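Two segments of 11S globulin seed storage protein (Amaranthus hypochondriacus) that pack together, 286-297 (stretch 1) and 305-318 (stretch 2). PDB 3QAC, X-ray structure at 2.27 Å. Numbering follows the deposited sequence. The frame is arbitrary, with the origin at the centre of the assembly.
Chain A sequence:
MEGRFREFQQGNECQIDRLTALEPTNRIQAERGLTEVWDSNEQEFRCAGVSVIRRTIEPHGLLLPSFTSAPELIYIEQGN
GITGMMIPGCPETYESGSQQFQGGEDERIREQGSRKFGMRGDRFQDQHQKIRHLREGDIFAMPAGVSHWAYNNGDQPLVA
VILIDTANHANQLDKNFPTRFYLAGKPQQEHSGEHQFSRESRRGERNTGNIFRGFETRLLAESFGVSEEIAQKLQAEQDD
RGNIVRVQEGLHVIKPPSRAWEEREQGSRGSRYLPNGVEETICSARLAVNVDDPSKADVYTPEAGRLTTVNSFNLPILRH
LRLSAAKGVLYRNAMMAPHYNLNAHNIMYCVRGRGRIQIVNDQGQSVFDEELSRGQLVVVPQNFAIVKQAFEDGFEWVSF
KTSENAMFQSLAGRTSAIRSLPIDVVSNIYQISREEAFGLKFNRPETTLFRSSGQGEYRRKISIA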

# COMPACT_ATOMS: atom_id res chain seq x y z
N ARG A 286 24.62 9.07 4.07
CA ARG A 286 24.78 8.88 5.52
C ARG A 286 23.63 8.07 6.11
O ARG A 286 23.83 7.34 7.07
CB ARG A 286 24.94 10.21 6.28
CD ARG A 286 25.66 11.21 8.47
CZ ARG A 286 25.93 10.94 10.92
NH2 ARG A 286 27.10 10.34 10.75
N LEU A 287 22.45 8.19 5.50
CA LEU A 287 21.26 7.50 6.00
C LEU A 287 20.81 8.06 7.34
O LEU A 287 20.05 7.41 8.07
CB LEU A 287 21.53 5.99 6.13
CG LEU A 287 21.53 5.24 4.80
CD1 LEU A 287 21.87 3.79 5.03
CD2 LEU A 287 20.17 5.37 4.15
N ALA A 288 21.30 9.25 7.66
CA ALA A 288 20.97 9.91 8.92
C ALA A 288 21.02 11.42 8.77
O ALA A 288 21.71 11.93 7.90
CB ALA A 288 21.92 9.47 10.00
N VAL A 289 20.25 12.13 9.58
CA VAL A 289 20.51 13.54 9.81
C VAL A 289 20.42 13.85 11.31
O VAL A 289 19.56 13.34 12.02
CB VAL A 289 19.61 14.52 8.98
CG1 VAL A 289 18.89 13.82 7.83
CG2 VAL A 289 18.62 15.24 9.89
N ASN A 290 21.34 14.68 11.79
CA ASN A 290 21.34 15.04 13.19
C ASN A 290 20.37 16.19 13.43
O ASN A 290 20.52 17.28 12.87
CB ASN A 290 22.74 15.41 13.63
CG ASN A 290 22.89 15.40 15.11
OD1 ASN A 290 22.32 16.25 15.79
ND2 ASN A 290 23.64 14.44 15.64
N VAL A 291 19.35 15.94 14.25
CA VAL A 291 18.30 16.93 14.46
C VAL A 291 18.69 17.90 15.57
O VAL A 291 17.94 18.82 15.90
CB VAL A 291 16.94 16.29 14.79
CG1 VAL A 291 16.37 15.62 13.56
CG2 VAL A 291 17.09 15.30 15.91
N ASP A 292 19.86 17.70 16.15
CA ASP A 292 20.38 18.65 17.13
C ASP A 292 21.10 19.83 16.46
O ASP A 292 21.58 20.74 17.12
CB ASP A 292 21.27 17.95 18.14
CG ASP A 292 20.47 17.26 19.21
OD1 ASP A 292 19.27 17.60 19.31
OD2 ASP A 292 21.03 16.42 19.97
N ASP A 293 21.13 19.81 15.13
CA ASP A 293 21.79 20.85 14.38
C ASP A 293 20.85 22.05 14.27
O ASP A 293 19.96 22.06 13.43
CB ASP A 293 22.18 20.32 13.00
CG ASP A 293 22.90 21.36 12.14
OD1 ASP A 293 22.74 22.58 12.39
OD2 ASP A 293 23.60 20.94 11.20
N PRO A 294 21.08 23.07 15.11
CA PRO A 294 20.11 24.17 15.20
C PRO A 294 19.89 24.91 13.88
O PRO A 294 18.82 25.51 13.72
CB PRO A 294 20.73 25.10 16.26
CG PRO A 294 21.75 24.26 16.97
CD PRO A 294 22.27 23.32 15.93
N SER A 295 20.84 24.87 12.96
CA SER A 295 20.64 25.51 11.66
C SER A 295 19.58 24.79 10.82
O SER A 295 19.01 25.38 9.89
CB SER A 295 21.93 25.59 10.86
OG SER A 295 22.27 24.32 10.32
N LYS A 296 19.33 23.52 11.14
CA LYS A 296 18.41 22.73 10.33
C LYS A 296 16.96 22.89 10.77
O LYS A 296 16.04 22.60 10.01
CB LYS A 296 18.84 21.27 10.29
CG LYS A 296 20.21 21.08 9.63
CD LYS A 296 20.51 19.62 9.34
CE LYS A 296 21.41 19.47 8.11
NZ LYS A 296 21.47 18.05 7.59
N ALA A 297 16.76 23.38 11.99
CA ALA A 297 15.42 23.67 12.48
C ALA A 297 14.53 24.34 11.42
O ALA A 297 14.97 25.25 10.72
CB ALA A 297 15.50 24.53 13.73
N GLY A 305 11.29 27.74 21.56
CA GLY A 305 12.06 26.55 21.24
C GLY A 305 12.19 26.31 19.74
O GLY A 305 12.10 27.23 18.92
N ARG A 306 12.39 25.05 19.37
CA ARG A 306 12.52 24.71 17.97
C ARG A 306 11.94 23.35 17.59
O ARG A 306 11.73 22.45 18.44
CB ARG A 306 13.99 24.80 17.53
CG ARG A 306 14.90 23.86 18.26
CD ARG A 306 16.19 23.69 17.50
NE ARG A 306 17.34 23.65 18.40
CZ ARG A 306 17.87 22.53 18.90
NH1 ARG A 306 18.92 22.61 19.71
NH2 ARG A 306 17.36 21.34 18.59
N LEU A 307 11.71 23.20 16.29
CA LEU A 307 11.17 21.99 15.73
C LEU A 307 12.05 21.69 14.53
O LEU A 307 12.35 22.57 13.74
CB LEU A 307 9.73 22.24 15.31
CG LEU A 307 8.86 21.06 14.93
CD1 LEU A 307 8.70 20.11 16.14
CD2 LEU A 307 7.53 21.59 14.47
N THR A 308 12.49 20.45 14.41
CA THR A 308 13.39 20.07 13.33
C THR A 308 12.87 18.80 12.69
O THR A 308 12.71 17.79 13.37
CB THR A 308 14.81 19.82 13.86
OG1 THR A 308 15.32 21.04 14.39
CG2 THR A 308 15.71 19.35 12.74
N THR A 309 12.59 18.86 11.40
CA THR A 309 11.98 17.72 10.73
C THR A 309 12.98 16.90 9.93
O THR A 309 13.90 17.44 9.33
CB THR A 309 10.82 18.12 9.81
OG1 THR A 309 11.34 18.83 8.67
CG2 THR A 309 9.84 19.01 10.54
N VAL A 310 12.81 15.59 9.98
CA VAL A 310 13.50 14.70 9.07
C VAL A 310 12.46 14.09 8.16
O VAL A 310 11.57 13.36 8.62
CB VAL A 310 14.20 13.57 9.80
CG1 VAL A 310 15.11 12.82 8.84
CG2 VAL A 310 14.97 14.11 10.96
N ASN A 311 12.57 14.41 6.88
CA ASN A 311 11.72 13.83 5.86
C ASN A 311 12.53 13.49 4.61
O ASN A 311 13.73 13.30 4.69
CB ASN A 311 10.54 14.75 5.54
CG ASN A 311 10.98 16.11 5.01
OD1 ASN A 311 12.10 16.28 4.53
ND2 ASN A 311 10.08 17.09 5.10
N SER A 312 11.85 13.38 3.48
CA SER A 312 12.45 12.86 2.27
C SER A 312 13.41 13.84 1.60
O SER A 312 14.15 13.46 0.70
CB SER A 312 11.35 12.49 1.27
OG SER A 312 10.54 11.45 1.76
N PHE A 313 13.39 15.10 2.02
CA PHE A 313 14.24 16.13 1.43
C PHE A 313 15.62 16.19 2.07
O PHE A 313 16.63 16.27 1.37
CB PHE A 313 13.55 17.49 1.45
CG PHE A 313 12.14 17.43 0.95
CD1 PHE A 313 11.89 17.25 -0.40
CD2 PHE A 313 11.07 17.50 1.83
CE1 PHE A 313 10.58 17.15 -0.87
CE2 PHE A 313 9.76 17.41 1.38
CZ PHE A 313 9.52 17.23 0.02
N ASN A 314 15.70 16.13 3.39
CA ASN A 314 17.01 16.06 4.00
C ASN A 314 17.47 14.62 4.23
O ASN A 314 18.65 14.38 4.44
CB ASN A 314 17.08 16.89 5.28
CG ASN A 314 15.92 16.61 6.22
OD1 ASN A 314 15.45 17.50 6.93
ND2 ASN A 314 15.43 15.39 6.19
N LEU A 315 16.54 13.67 4.17
CA LEU A 315 16.90 12.26 4.26
C LEU A 315 16.15 11.50 3.17
O LEU A 315 15.05 10.98 3.39
CB LEU A 315 16.58 11.69 5.65
CG LEU A 315 17.27 10.37 6.02
CD1 LEU A 315 18.66 10.29 5.43
CD2 LEU A 315 17.35 10.19 7.52
N PRO A 316 16.75 11.46 1.96
CA PRO A 316 16.06 10.97 0.76
C PRO A 316 15.61 9.51 0.86
O PRO A 316 14.58 9.16 0.30
CB PRO A 316 17.11 11.14 -0.35
CG PRO A 316 18.02 12.25 0.16
CD PRO A 316 18.10 11.98 1.66
N ILE A 317 16.36 8.69 1.59
CA ILE A 317 15.98 7.29 1.78
C ILE A 317 14.55 7.21 2.34
O ILE A 317 13.82 6.26 2.07
CB ILE A 317 17.01 6.56 2.68
CG1 ILE A 317 16.74 5.06 2.71
CG2 ILE A 317 16.99 7.11 4.09
CD1 ILE A 317 16.70 4.41 1.37
N LEU A 318 14.12 8.22 3.09
CA LEU A 318 12.80 8.18 3.68
C LEU A 318 11.73 8.14 2.60
O LEU A 318 10.56 7.89 2.88
CB LEU A 318 12.57 9.37 4.60
CG LEU A 318 13.52 9.38 5.79
CD1 LEU A 318 13.25 10.58 6.69
CD2 LEU A 318 13.38 8.07 6.53

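Two segments of a chain can pack closely without sharing a single hydrogen bond, and this pair from the amaranth 11S globulin illustrates the principle. About 670 Å² of surface is buried between the stretches, summed over both sides, yet no hydrogen bond crosses from one to the other. Shape and apolar contact carry the association, while several hydrogen bonds within each segment shape its turns and loops.

Alternation along the strand of the second stretch sets out part of the apolar contact. The CA-to-CB bonds of Arg306, Thr308 and Val310 point toward the first stretch, and those of Leu307 and Thr309 away from it. In the first stretch the CA-to-CB bonds of Val289, in the strand, and Val291, in the turn that follows it, point toward the second stretch and that of Asn290 away. The two valines converge on Val310, whose CG2 lies 3.3 Å from Val291 CG1, a tight approach for two methyl groups, and 4.0 Å from Val289 CG2. Val289 also reaches past the end of the partner strand, its CG1 standing 3.8 Å from Leu315 CB and 3.4 Å from Asn314 O. Leu287 shows that the direction of a CA-to-CB bond need not settle where a side chain ends: the bond points away, but the chain bends back to bring CD2 within 3.6 Å of Ile317 CG2. Leu315 CD1 meets backbone here, at 3.6 Å from both Leu287 C and Ala288 N.

Backbone and mixed contacts dominate at the other end. Ala297 and Thr308 have their CA atoms 4.2 Å apart, close enough that Ala297 CA lies 3.3 Å from Thr308 OG1. The same CA makes a CA-H...O contact with Leu307 O at 3.5 Å, with an angle of 122° at the hydrogen. The methyl group of Thr308 contributes as well, with CG2 3.9 Å from Val291 CG1.

Arg306 combines packing with a nearby opposite charge. Its CD lies 3.9 Å from Ala297 CB, and Pro294 CA sits over one face of the guanidinium. Asp292 OD1 is 4.3 Å from Arg306 NH2, so the opposite charges are near each other but beyond salt-bridge range; that oxygen is hydrogen-bonded elsewhere in the structure.

Internal hydrogen bonds help hold the loops that present these surfaces. Asn290 OD1 accepts from Asp292 N at 2.9 Å within a type I turn, and Asp293 OD1 accepts from both Ser295 N, at 3.0 Å, and Ser295 OG, at 2.7 Å. In the second stretch, Leu315 N donates to Asn311 O at 2.9 Å, and Phe313 N to Asn311 OD1 at 3.1 Å.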